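Local coordinates for alpha-1,2-mannosidase (Bacteroides thetaiotaomicron, PDB 2WW2), which hydrolyses alpha-mannosidic linkages with inversion of anomeric configuration, as a calcium-dependent glycoside hydrolase of family GH92 from a human gut symbiont, at residues D142-V147 with C216-F221; I158-R163 with I193-Y198; P479-L484 with W524-D529; H489-T494 with S518-T523. One frame throughout, in Å; residues are numbered along the deposited sequence.

Contact 1: D142-V147 with C216-F221; sequences DQYVVV and CAYLKF
Q143-V147 and C216-F221 pair as neighbouring antiparallel strands in the N-terminal domain of this GH92 enzyme, with axes 4.6 Å apart and N-to-C directions at 163°. V145 and L219 form a hydrogen-bonded pair, V145 N to L219 O at 2.9 Å and L219 N to V145 O at 3.0 Å; V147 and A217 form another, and V146 with Y218 is the non-hydrogen-bonded pair between them. Side chains alternate accordingly. On the face carrying V145, V147, A217, L219 and F221, the CG2 methyl of V145 lies 3.6 Å from CE2 of F221. Valine, branched at CB, suits this extended backbone, and F188, L229 and I231 from strands 182-188 and 229-236 pack on this face.

The face of Y144, V146, Y218 and K220 is more mixed. The two tyrosines lie side by side and point the same way, CD1 to CD1 3.9 Å, their planes 75° apart; the hydroxyl of Y218 bonds to H205. K220, with CG anti to the backbone N (chi1 -173°), sends its methylenes obliquely across the Y144 side chain until CE lies 3.6 Å from the tyrosine OH. A bend at the last torsion then places NZ for a weak salt bridge to D142, 3.5 Å from OD1. One water accepts from K220 NZ at 2.9 Å and from Q143 N, and donates to F221 O. Lysine thus serves twice: its aliphatic part packs as a hydrophobic chain, while its ammonium group, only weakly held by D142, probably relies in part on this water, which also ties the two backbones together.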
# COMPACT_ATOMS: atom_id res chain seq x y z
N ASP A 142 -26.15 47.20 -18.67
CA ASP A 142 -27.51 46.82 -18.23
C ASP A 142 -27.42 46.18 -16.85
O ASP A 142 -26.43 45.52 -16.54
CB ASP A 142 -28.18 45.86 -19.23
CG ASP A 142 -28.46 46.52 -20.59
OD1 ASP A 142 -28.60 47.75 -20.64
OD2 ASP A 142 -28.55 45.80 -21.61
N GLN A 143 -28.45 46.37 -16.03
CA GLN A 143 -28.48 45.93 -14.65
C GLN A 143 -29.65 44.97 -14.45
O GLN A 143 -30.80 45.38 -14.60
CB GLN A 143 -28.68 47.14 -13.72
CG GLN A 143 -27.66 48.27 -13.88
CD GLN A 143 -27.99 49.47 -12.99
OE1 GLN A 143 -29.04 49.49 -12.35
NE2 GLN A 143 -27.10 50.48 -12.96
N TYR A 144 -29.37 43.72 -14.12
CA TYR A 144 -30.43 42.75 -13.87
C TYR A 144 -30.28 42.02 -12.55
O TYR A 144 -29.19 41.90 -12.02
CB TYR A 144 -30.43 41.67 -14.94
CG TYR A 144 -30.58 42.16 -16.36
CD1 TYR A 144 -31.84 42.38 -16.92
CD2 TYR A 144 -29.46 42.36 -17.15
CE1 TYR A 144 -31.96 42.81 -18.23
CE2 TYR A 144 -29.57 42.78 -18.46
CZ TYR A 144 -30.82 43.01 -18.99
OH TYR A 144 -30.91 43.42 -20.29
N VAL A 145 -31.39 41.49 -12.06
CA VAL A 145 -31.34 40.42 -11.08
C VAL A 145 -32.23 39.31 -11.63
O VAL A 145 -33.35 39.58 -12.08
CB VAL A 145 -31.88 40.90 -9.71
CG1 VAL A 145 -32.00 39.72 -8.73
CG2 VAL A 145 -31.00 42.05 -9.16
N VAL A 146 -31.73 38.08 -11.60
CA VAL A 146 -32.53 36.92 -11.97
C VAL A 146 -32.87 36.15 -10.72
O VAL A 146 -32.00 35.89 -9.87
CB VAL A 146 -31.78 35.98 -12.93
CG1 VAL A 146 -32.55 34.65 -13.12
CG2 VAL A 146 -31.53 36.68 -14.28
N VAL A 147 -34.14 35.76 -10.62
CA VAL A 147 -34.62 34.91 -9.56
C VAL A 147 -34.92 33.54 -10.17
O VAL A 147 -35.60 33.44 -11.20
CB VAL A 147 -35.88 35.49 -8.89
CG1 VAL A 147 -36.42 34.53 -7.87
CG2 VAL A 147 -35.58 36.86 -8.23
N CYS A 216 -38.02 30.98 -13.82
CA CYS A 216 -37.16 32.08 -13.42
C CYS A 216 -37.87 33.40 -13.75
O CYS A 216 -38.86 33.43 -14.50
CB CYS A 216 -35.81 32.02 -14.17
SG CYS A 216 -34.84 30.47 -13.92
N ALA A 217 -37.36 34.48 -13.19
CA ALA A 217 -37.90 35.80 -13.50
C ALA A 217 -36.73 36.74 -13.52
O ALA A 217 -35.72 36.50 -12.84
CB ALA A 217 -38.89 36.25 -12.44
N TYR A 218 -36.84 37.79 -14.32
CA TYR A 218 -35.81 38.82 -14.29
C TYR A 218 -36.42 40.17 -14.00
O TYR A 218 -37.57 40.43 -14.31
CB TYR A 218 -35.00 38.85 -15.60
CG TYR A 218 -35.65 39.64 -16.72
CD1 TYR A 218 -35.51 41.03 -16.80
CD2 TYR A 218 -36.41 39.00 -17.70
CE1 TYR A 218 -36.09 41.75 -17.83
CE2 TYR A 218 -37.01 39.72 -18.72
CZ TYR A 218 -36.83 41.09 -18.77
OH TYR A 218 -37.41 41.82 -19.78
N LEU A 219 -35.60 41.02 -13.40
CA LEU A 219 -35.93 42.40 -13.12
C LEU A 219 -34.75 43.21 -13.63
O LEU A 219 -33.61 42.80 -13.45
CB LEU A 219 -36.05 42.61 -11.61
CG LEU A 219 -37.18 41.78 -11.00
CD1 LEU A 219 -36.62 40.49 -10.40
CD2 LEU A 219 -37.89 42.60 -9.96
N LYS A 220 -35.05 44.32 -14.31
CA LYS A 220 -34.01 45.21 -14.82
C LYS A 220 -34.08 46.54 -14.08
O LYS A 220 -35.18 47.06 -13.83
CB LYS A 220 -34.23 45.42 -16.32
CG LYS A 220 -33.12 46.21 -17.02
CD LYS A 220 -33.47 46.31 -18.52
CE LYS A 220 -32.25 46.61 -19.37
NZ LYS A 220 -31.74 47.99 -19.12
N PHE A 221 -32.93 47.10 -13.72
CA PHE A 221 -32.89 48.33 -12.91
C PHE A 221 -32.18 49.48 -13.60
O PHE A 221 -31.61 49.32 -14.68
CB PHE A 221 -32.25 48.06 -11.54
CG PHE A 221 -32.97 47.00 -10.75
CD1 PHE A 221 -34.05 47.32 -9.96
CD2 PHE A 221 -32.59 45.67 -10.87
CE1 PHE A 221 -34.73 46.33 -9.26
CE2 PHE A 221 -33.26 44.68 -10.18
CZ PHE A 221 -34.33 45.00 -9.37
O HOH W 1 -30.18 48.61 -16.72

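Contact 2: I158-R163 with I193-Y198; sequences IEPEKR and IEYGTY
P160, in a short 3-10 turn directly after the strand that ends at E159, comes over Y195 of strand 194-198 with the backbones well separated: P160 CA and Y195 CA, the nearest pair of alpha carbons, are 7.5 Å apart. Side chains from 158-163 make the contact, reaching both the Y195 ring and the backbone at G196. P160 lies on one face of the Y195 ring in a CH-pi contact, its CG 3.9 Å from the ring centroid and 16° off the normal, while CB sits 3.6 Å from CE2. The two side chains cross at about a right angle. Proline suits the place doubly, since its fixed phi fits the start of a 3-10 turn and its compact ring offers C-H groups to the aromatic face. The CB of Y195 points toward the proline's segment.

Both segments belong to the N-terminal domain, whose family clan is that of galactose mutarotase-like beta folds. Strand 194-198 lies beside strand 216-221, and I193 and E194 together face K220 there as a classic beta bulge. I158, near the end of its strand, brings its CD1 methyl to 3.6 Å from G196 O; the same methyl touches Y195 CB and T197 CG2, and the side chain also meets A217. Within 158-163, K162 NZ donates to E159 OE2 at 2.8 Å, from above the carboxylate plane, and R163 N bonds to P160 O.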
# COMPACT_ATOMS: atom_id res chain seq x y z
N ILE A 158 -44.35 38.57 -10.10
CA ILE A 158 -43.66 39.84 -9.95
C ILE A 158 -44.70 40.93 -9.78
O ILE A 158 -45.72 40.91 -10.46
CB ILE A 158 -42.86 40.19 -11.23
CG1 ILE A 158 -41.97 39.03 -11.66
CG2 ILE A 158 -42.04 41.51 -11.02
CD1 ILE A 158 -41.24 39.28 -12.98
N GLU A 159 -44.44 41.87 -8.88
CA GLU A 159 -45.29 43.05 -8.75
C GLU A 159 -44.37 44.25 -8.90
O GLU A 159 -43.94 44.84 -7.92
CB GLU A 159 -46.00 43.05 -7.39
CG GLU A 159 -46.91 41.83 -7.21
CD GLU A 159 -47.64 41.85 -5.89
OE1 GLU A 159 -47.14 41.25 -4.91
OE2 GLU A 159 -48.72 42.47 -5.82
N PRO A 160 -44.06 44.59 -10.15
CA PRO A 160 -43.01 45.57 -10.44
C PRO A 160 -43.28 46.90 -9.75
O PRO A 160 -42.35 47.53 -9.21
CB PRO A 160 -43.05 45.73 -11.97
CG PRO A 160 -44.34 45.10 -12.42
CD PRO A 160 -44.73 44.10 -11.37
N GLU A 161 -44.54 47.34 -9.76
CA GLU A 161 -44.88 48.62 -9.14
C GLU A 161 -44.63 48.63 -7.63
O GLU A 161 -44.32 49.66 -7.06
CB GLU A 161 -46.32 49.07 -9.51
CG GLU A 161 -47.46 48.33 -8.78
CD GLU A 161 -47.62 46.85 -9.18
OE1 GLU A 161 -46.90 46.36 -10.08
OE2 GLU A 161 -48.48 46.17 -8.58
N LYS A 162 -44.72 47.46 -6.99
CA LYS A 162 -44.39 47.36 -5.57
C LYS A 162 -42.94 46.92 -5.33
O LYS A 162 -42.49 46.80 -4.19
CB LYS A 162 -45.33 46.38 -4.86
CG LYS A 162 -46.80 46.71 -4.96
CD LYS A 162 -47.55 46.14 -3.77
CE LYS A 162 -49.04 46.13 -4.03
NZ LYS A 162 -49.35 45.02 -4.96
N ARG A 163 -42.20 46.68 -6.42
CA ARG A 163 -40.81 46.23 -6.30
C ARG A 163 -40.72 44.91 -5.54
O ARG A 163 -39.73 44.66 -4.85
CB ARG A 163 -39.96 47.29 -5.59
CG ARG A 163 -39.87 48.62 -6.36
CD ARG A 163 -39.17 49.68 -5.52
NE ARG A 163 -40.06 50.17 -4.47
CZ ARG A 163 -39.82 50.09 -3.16
NH1 ARG A 163 -38.70 49.55 -2.69
NH2 ARG A 163 -40.73 50.59 -2.31
N ILE A 193 -37.56 48.65 -13.84
CA ILE A 193 -37.81 49.29 -15.13
C ILE A 193 -38.38 48.33 -16.16
O ILE A 193 -39.31 48.69 -16.89
CB ILE A 193 -36.51 49.89 -15.70
CG1 ILE A 193 -35.86 50.79 -14.65
CG2 ILE A 193 -36.78 50.68 -16.98
CD1 ILE A 193 -36.79 51.80 -14.03
N GLU A 194 -37.82 47.12 -16.23
CA GLU A 194 -38.34 46.06 -17.11
C GLU A 194 -38.31 44.73 -16.35
O GLU A 194 -37.63 44.61 -15.33
CB GLU A 194 -37.55 45.98 -18.43
CG GLU A 194 -37.58 47.29 -19.23
CD GLU A 194 -36.65 47.31 -20.44
OE1 GLU A 194 -36.32 46.24 -20.97
OE2 GLU A 194 -36.24 48.42 -20.86
N TYR A 195 -39.07 43.74 -16.82
CA TYR A 195 -39.20 42.50 -16.07
C TYR A 195 -39.78 41.45 -17.01
O TYR A 195 -40.29 41.77 -18.09
CB TYR A 195 -40.14 42.71 -14.88
CG TYR A 195 -41.31 43.60 -15.27
CD1 TYR A 195 -42.46 43.06 -15.84
CD2 TYR A 195 -41.23 44.98 -15.13
CE1 TYR A 195 -43.51 43.88 -16.23
CE2 TYR A 195 -42.27 45.82 -15.53
CZ TYR A 195 -43.41 45.26 -16.07
OH TYR A 195 -44.44 46.07 -16.47
N GLY A 196 -39.67 40.19 -16.62
CA GLY A 196 -40.23 39.12 -17.43
C GLY A 196 -40.07 37.78 -16.74
O GLY A 196 -39.41 37.67 -15.69
N THR A 197 -40.66 36.75 -17.32
CA THR A 197 -40.60 35.43 -16.73
C THR A 197 -40.04 34.45 -17.73
O THR A 197 -39.96 34.74 -18.92
CB THR A 197 -41.98 34.96 -16.25
OG1 THR A 197 -42.93 35.10 -17.32
CG2 THR A 197 -42.44 35.78 -15.06
N TYR A 198 -39.67 33.28 -17.24
CA TYR A 198 -39.09 32.23 -18.07
C TYR A 198 -39.65 30.94 -17.52
O TYR A 198 -39.69 30.75 -16.30
CB TYR A 198 -37.56 32.27 -17.94
CG TYR A 198 -36.79 31.10 -18.53
CD1 TYR A 198 -36.53 31.03 -19.90
CD2 TYR A 198 -36.25 30.11 -17.71
CE1 TYR A 198 -35.80 29.97 -20.43
CE2 TYR A 198 -35.52 29.06 -18.22
CZ TYR A 198 -35.30 28.99 -19.58
OH TYR A 198 -34.58 27.95 -20.09

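Contact 3: P479-L484 with W524-D529; sequences PNYRNL and WSVFHD
Y481 is clamped between its own segment and V526, and apolar contact covers one face of its ring. The CG1 methyl of V526 stands over the centre of the tyrosine ring in a CH-pi contact, 3.5 Å from the centroid and only 6° off the normal. On the opposite face lies R482 CG, displaced toward the rim. The CB of Y481 points toward the segment that holds V526. H528 slides past in the opposite direction, its NE2 4.0 Å from Y481 CD2, though its hydrogen bond goes to A478 O.

The segments are loops of the GH92 catalytic domain, which belongs to the six-hairpin clan of helical glycosidase barrels: a 3-10 turn after helix 468-475 meets the type I turn V526-D529 that leads into helix 530-537. L449 of helix 444-465 and L536 also pack against Y481.

Polar contacts gather at the tyrosine tip. Y481 OH donates to D529 OD2 at 2.6 Å, approaching from above the carboxylate plane by 56°, with ring and carboxylate nearly perpendicular. Aspartate suits this spot because it works at both oxygens: D529 is the N-cap of helix 530-537, and its OD1 accepts from G532 N as well as S736 N.

As for charge, R482 NH2 lies 3.9 Å from D529 OD2, a long salt bridge in which no N-H points at the oxygen. The arginine instead lays its guanidinium over the Y481 hydroxyl, with OH 3.3 Å above its plane, and salt-bridges E535.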
# COMPACT_ATOMS: atom_id res chain seq x y z
N PRO A 479 -24.30 -6.47 25.90
CA PRO A 479 -23.09 -7.21 25.52
C PRO A 479 -23.20 -7.96 24.18
O PRO A 479 -22.38 -8.83 23.91
CB PRO A 479 -22.91 -8.24 26.66
CG PRO A 479 -24.16 -8.16 27.50
CD PRO A 479 -25.13 -7.21 26.87
N ASN A 480 -24.21 -7.65 23.36
CA ASN A 480 -24.41 -8.40 22.12
C ASN A 480 -23.23 -8.23 21.16
O ASN A 480 -23.05 -9.04 20.27
CB ASN A 480 -25.72 -8.01 21.42
CG ASN A 480 -26.92 -8.80 21.93
OD1 ASN A 480 -26.77 -9.81 22.62
ND2 ASN A 480 -28.12 -8.36 21.57
N TYR A 481 -22.43 -7.18 21.35
CA TYR A 481 -21.20 -7.04 20.56
C TYR A 481 -20.33 -8.29 20.65
O TYR A 481 -19.61 -8.64 19.69
CB TYR A 481 -20.38 -5.80 20.97
CG TYR A 481 -19.82 -5.86 22.37
CD1 TYR A 481 -18.58 -6.42 22.61
CD2 TYR A 481 -20.53 -5.34 23.46
CE1 TYR A 481 -18.05 -6.48 23.89
CE2 TYR A 481 -20.01 -5.40 24.76
CZ TYR A 481 -18.77 -5.97 24.96
OH TYR A 481 -18.24 -6.04 26.22
N ARG A 482 -20.36 -8.94 21.81
CA ARG A 482 -19.53 -10.14 21.99
C ARG A 482 -19.89 -11.27 21.03
O ARG A 482 -19.08 -12.16 20.77
CB ARG A 482 -19.62 -10.66 23.43
CG ARG A 482 -19.20 -9.65 24.51
CD ARG A 482 -19.26 -10.36 25.88
NE ARG A 482 -19.05 -9.49 27.04
CZ ARG A 482 -17.87 -9.12 27.54
NH1 ARG A 482 -16.72 -9.49 26.98
NH2 ARG A 482 -17.83 -8.35 28.64
N ASN A 483 -21.11 -11.25 20.51
CA ASN A 483 -21.60 -12.35 19.72
C ASN A 483 -20.97 -12.36 18.33
O ASN A 483 -21.10 -13.35 17.60
CB ASN A 483 -23.13 -12.29 19.60
CG ASN A 483 -23.82 -12.60 20.91
OD1 ASN A 483 -23.34 -13.42 21.70
ND2 ASN A 483 -24.96 -11.95 21.16
N LEU A 484 -20.30 -11.28 17.95
CA LEU A 484 -19.67 -11.23 16.63
C LEU A 484 -18.13 -11.16 16.67
O LEU A 484 -17.48 -11.08 15.63
CB LEU A 484 -20.24 -10.07 15.79
CG LEU A 484 -21.72 -10.27 15.43
CD1 LEU A 484 -22.24 -9.07 14.62
CD2 LEU A 484 -21.95 -11.58 14.69
N TRP A 524 -13.59 -1.66 17.15
CA TRP A 524 -13.50 -0.70 18.26
C TRP A 524 -14.83 -0.10 18.70
O TRP A 524 -14.90 0.68 19.65
CB TRP A 524 -12.54 0.44 17.89
CG TRP A 524 -11.18 -0.12 17.60
CD1 TRP A 524 -10.64 -0.37 16.37
CD2 TRP A 524 -10.22 -0.56 18.56
NE1 TRP A 524 -9.38 -0.92 16.51
CE2 TRP A 524 -9.10 -1.05 17.84
CE3 TRP A 524 -10.18 -0.58 19.96
CZ2 TRP A 524 -7.96 -1.55 18.47
CZ3 TRP A 524 -9.04 -1.09 20.59
CH2 TRP A 524 -7.95 -1.56 19.84
N SER A 525 -15.90 -0.46 17.99
CA SER A 525 -17.20 0.18 18.22
C SER A 525 -17.91 -0.40 19.44
O SER A 525 -19.00 -0.98 19.34
CB SER A 525 -18.09 0.07 16.97
OG SER A 525 -19.24 0.89 17.09
N VAL A 526 -17.27 -0.23 20.61
CA VAL A 526 -17.84 -0.70 21.87
C VAL A 526 -17.57 0.37 22.92
O VAL A 526 -16.86 0.15 23.89
CB VAL A 526 -17.22 -2.06 22.30
CG1 VAL A 526 -18.02 -2.69 23.47
CG2 VAL A 526 -17.18 -3.03 21.12
N PHE A 527 -18.14 1.55 22.73
CA PHE A 527 -17.79 2.63 23.64
C PHE A 527 -18.54 2.60 24.97
O PHE A 527 -18.15 3.30 25.89
CB PHE A 527 -17.91 4.00 22.96
CG PHE A 527 -18.77 4.00 21.75
CD1 PHE A 527 -20.13 4.24 21.86
CD2 PHE A 527 -18.23 3.76 20.50
CE1 PHE A 527 -20.94 4.24 20.74
CE2 PHE A 527 -19.04 3.76 19.35
CZ PHE A 527 -20.39 4.00 19.49
N HIS A 528 -19.59 1.80 25.07
CA HIS A 528 -20.24 1.58 26.36
C HIS A 528 -19.53 0.51 27.20
O HIS A 528 -19.88 0.29 28.38
CB HIS A 528 -21.73 1.23 26.17
CG HIS A 528 -21.96 -0.04 25.40
ND1 HIS A 528 -21.63 -0.19 24.07
CD2 HIS A 528 -22.52 -1.22 25.78
CE1 HIS A 528 -21.96 -1.41 23.67
NE2 HIS A 528 -22.50 -2.06 24.69
N ASP A 529 -18.52 -0.14 26.63
CA ASP A 529 -17.84 -1.22 27.36
C ASP A 529 -16.38 -1.46 26.93
O ASP A 529 -16.02 -2.56 26.53
CB ASP A 529 -18.64 -2.52 27.22
CG ASP A 529 -18.36 -3.51 28.34
OD1 ASP A 529 -17.57 -3.18 29.26
OD2 ASP A 529 -18.95 -4.62 28.31

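Contact 4: H489-T494 with S518-T523; sequences HGFMWT and SSWHWT
M492, in a short, weakly bonded strand around 491-492, paired antiparallel with 485-486, is gripped at both its backbone polar atoms by the helical turn 519-522 of the catalytic domain, for which S518 is the N-cap. This is the tight part of the contact. S519 has OG anti to its backbone N (chi1 -177°) and donates to M492 O over a short 2.5 Å, in the carbonyl plane and on a lone pair. One turn on, T523 OG1 accepts from M492 N at 2.9 Å in an almost straight bond, 171° at the hydrogen. Small hydroxyl side chains suit these places, bonding at close range where M492 CA and T523 CA are 5.1 Å apart. The M492 side chain packs here too, CG 3.6 Å from T523 CA, and continues to L449 of helix 444-465. F491 belongs here at its base, CB lying 3.2 Å from S519 OG.

The looser side is where the outer part of the F491 ring meets W520, both residues being partly exposed. The rings meet rim to rim, F491 CZ 3.8 Å from W520 CE3, with planes 29° apart and neither over the other's face. F491 also has a cation-pi partner in R546, and W520 NE1 bonds to Q579 O. T523 OG1 also donates to S519 O at 2.8 Å, and T523 N reaches that same oxygen from the opposite face of its carbonyl plane.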
# COMPACT_ATOMS: atom_id res chain seq x y z
N HIS A 489 -9.63 -15.19 15.27
CA HIS A 489 -9.01 -14.13 14.50
C HIS A 489 -8.80 -12.83 15.28
O HIS A 489 -7.96 -12.01 14.89
CB HIS A 489 -9.81 -13.88 13.22
CG HIS A 489 -9.79 -15.04 12.28
ND1 HIS A 489 -8.67 -15.39 11.55
CD2 HIS A 489 -10.73 -15.97 11.98
CE1 HIS A 489 -8.93 -16.47 10.83
NE2 HIS A 489 -10.17 -16.84 11.08
N GLY A 490 -9.54 -12.63 16.36
CA GLY A 490 -9.34 -11.47 17.23
C GLY A 490 -9.94 -10.18 16.69
O GLY A 490 -9.48 -9.07 17.02
N PHE A 491 -10.98 -10.32 15.87
CA PHE A 491 -11.68 -9.17 15.28
C PHE A 491 -13.18 -9.44 15.20
O PHE A 491 -13.62 -10.59 15.21
CB PHE A 491 -11.19 -8.95 13.86
CG PHE A 491 -9.86 -8.27 13.75
CD1 PHE A 491 -9.79 -6.88 13.77
CD2 PHE A 491 -8.70 -9.00 13.58
CE1 PHE A 491 -8.57 -6.24 13.64
CE2 PHE A 491 -7.47 -8.36 13.44
CZ PHE A 491 -7.41 -6.98 13.47
N MET A 492 -13.97 -8.37 15.05
CA MET A 492 -15.39 -8.53 14.76
C MET A 492 -15.53 -9.10 13.35
O MET A 492 -14.76 -8.74 12.45
CB MET A 492 -16.11 -7.18 14.88
CG MET A 492 -16.17 -6.64 16.31
SD MET A 492 -17.14 -7.71 17.41
CE MET A 492 -16.87 -6.87 18.98
N TRP A 493 -16.50 -9.99 13.16
CA TRP A 493 -16.76 -10.56 11.82
C TRP A 493 -18.27 -10.70 11.69
O TRP A 493 -19.01 -9.90 12.27
CB TRP A 493 -16.02 -11.90 11.67
CG TRP A 493 -15.88 -12.45 10.29
CD1 TRP A 493 -16.14 -13.73 9.90
CD2 TRP A 493 -15.38 -11.77 9.12
NE1 TRP A 493 -15.86 -13.89 8.56
CE2 TRP A 493 -15.40 -12.70 8.06
CE3 TRP A 493 -14.95 -10.45 8.86
CZ2 TRP A 493 -14.99 -12.37 6.76
CZ3 TRP A 493 -14.55 -10.13 7.56
CH2 TRP A 493 -14.57 -11.09 6.53
N THR A 494 -18.74 -11.70 10.95
CA THR A 494 -20.16 -11.82 10.69
C THR A 494 -20.56 -13.29 10.62
O THR A 494 -19.73 -14.15 10.29
CB THR A 494 -20.57 -11.12 9.39
OG1 THR A 494 -21.99 -11.21 9.22
CG2 THR A 494 -19.88 -11.79 8.18
N SER A 518 -14.12 -1.45 7.67
CA SER A 518 -13.82 -2.86 7.68
C SER A 518 -13.77 -3.28 9.14
O SER A 518 -14.00 -2.45 10.03
CB SER A 518 -12.45 -3.11 7.04
OG SER A 518 -11.44 -2.53 7.86
N SER A 519 -13.49 -4.55 9.39
CA SER A 519 -13.38 -5.03 10.76
C SER A 519 -12.32 -4.25 11.54
O SER A 519 -12.42 -4.07 12.76
CB SER A 519 -13.05 -6.53 10.80
OG SER A 519 -13.02 -6.94 12.15
N TRP A 520 -11.30 -3.80 10.83
CA TRP A 520 -10.20 -3.05 11.43
C TRP A 520 -10.74 -1.85 12.19
O TRP A 520 -10.21 -1.48 13.25
CB TRP A 520 -9.23 -2.58 10.33
CG TRP A 520 -7.96 -1.90 10.81
CD1 TRP A 520 -7.70 -0.54 10.80
CD2 TRP A 520 -6.78 -2.54 11.31
NE1 TRP A 520 -6.42 -0.31 11.29
CE2 TRP A 520 -5.85 -1.52 11.61
CE3 TRP A 520 -6.43 -3.87 11.55
CZ2 TRP A 520 -4.58 -1.80 12.14
CZ3 TRP A 520 -5.17 -4.15 12.07
CH2 TRP A 520 -4.26 -3.12 12.37
N HIS A 521 -11.79 -1.22 11.65
CA HIS A 521 -12.41 -0.07 12.30
C HIS A 521 -13.51 -0.48 13.27
O HIS A 521 -13.55 0.00 14.40
CB HIS A 521 -13.01 0.91 11.28
CG HIS A 521 -12.16 1.11 10.07
ND1 HIS A 521 -11.04 1.92 10.09
CD2 HIS A 521 -12.24 0.60 8.82
CE1 HIS A 521 -10.47 1.90 8.89
NE2 HIS A 521 -11.19 1.12 8.10
N TRP A 522 -14.41 -1.34 12.81
CA TRP A 522 -15.64 -1.67 13.55
C TRP A 522 -15.41 -2.47 14.83
O TRP A 522 -16.25 -2.47 15.75
CB TRP A 522 -16.67 -2.35 12.61
CG TRP A 522 -17.37 -1.31 11.79
CD1 TRP A 522 -17.05 -0.90 10.52
CD2 TRP A 522 -18.48 -0.51 12.20
NE1 TRP A 522 -17.92 0.10 10.11
CE2 TRP A 522 -18.79 0.36 11.13
CE3 TRP A 522 -19.24 -0.44 13.39
CZ2 TRP A 522 -19.84 1.29 11.21
CZ3 TRP A 522 -20.28 0.48 13.46
CH2 TRP A 522 -20.57 1.33 12.37
N THR A 523 -14.26 -3.12 14.92
CA THR A 523 -13.91 -3.86 16.14
C THR A 523 -13.84 -2.94 17.37
O THR A 523 -14.06 -3.39 18.49
CB THR A 523 -12.61 -4.67 15.94
OG1 THR A 523 -12.86 -5.71 14.99
CG2 THR A 523 -12.12 -5.31 17.27

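How the contacts relate
The four contacts form two pairs at opposite sides of the chain's centre. Contacts 1 and 2, with centres 9 Å apart, lie in the N-terminal domain; strand 216-221 of contact 1 pairs with 143-148 and also lies next to strand 194-198 of contact 2, where K220 N and E194 O are probably hydrogen-bonded at 2.8 Å. Contact 2 is nested along the chain inside the loop that contact 1 closes. Contacts 3 and 4 come later, in the catalytic domain, with centres 11 Å apart, and contact 4 is likewise nested inside contact 3; W493 N probably hydrogen-bonds to L484 O (2.9 Å). About 58 to 63 Å separates the centres of the two groups, so neither bridges the domains.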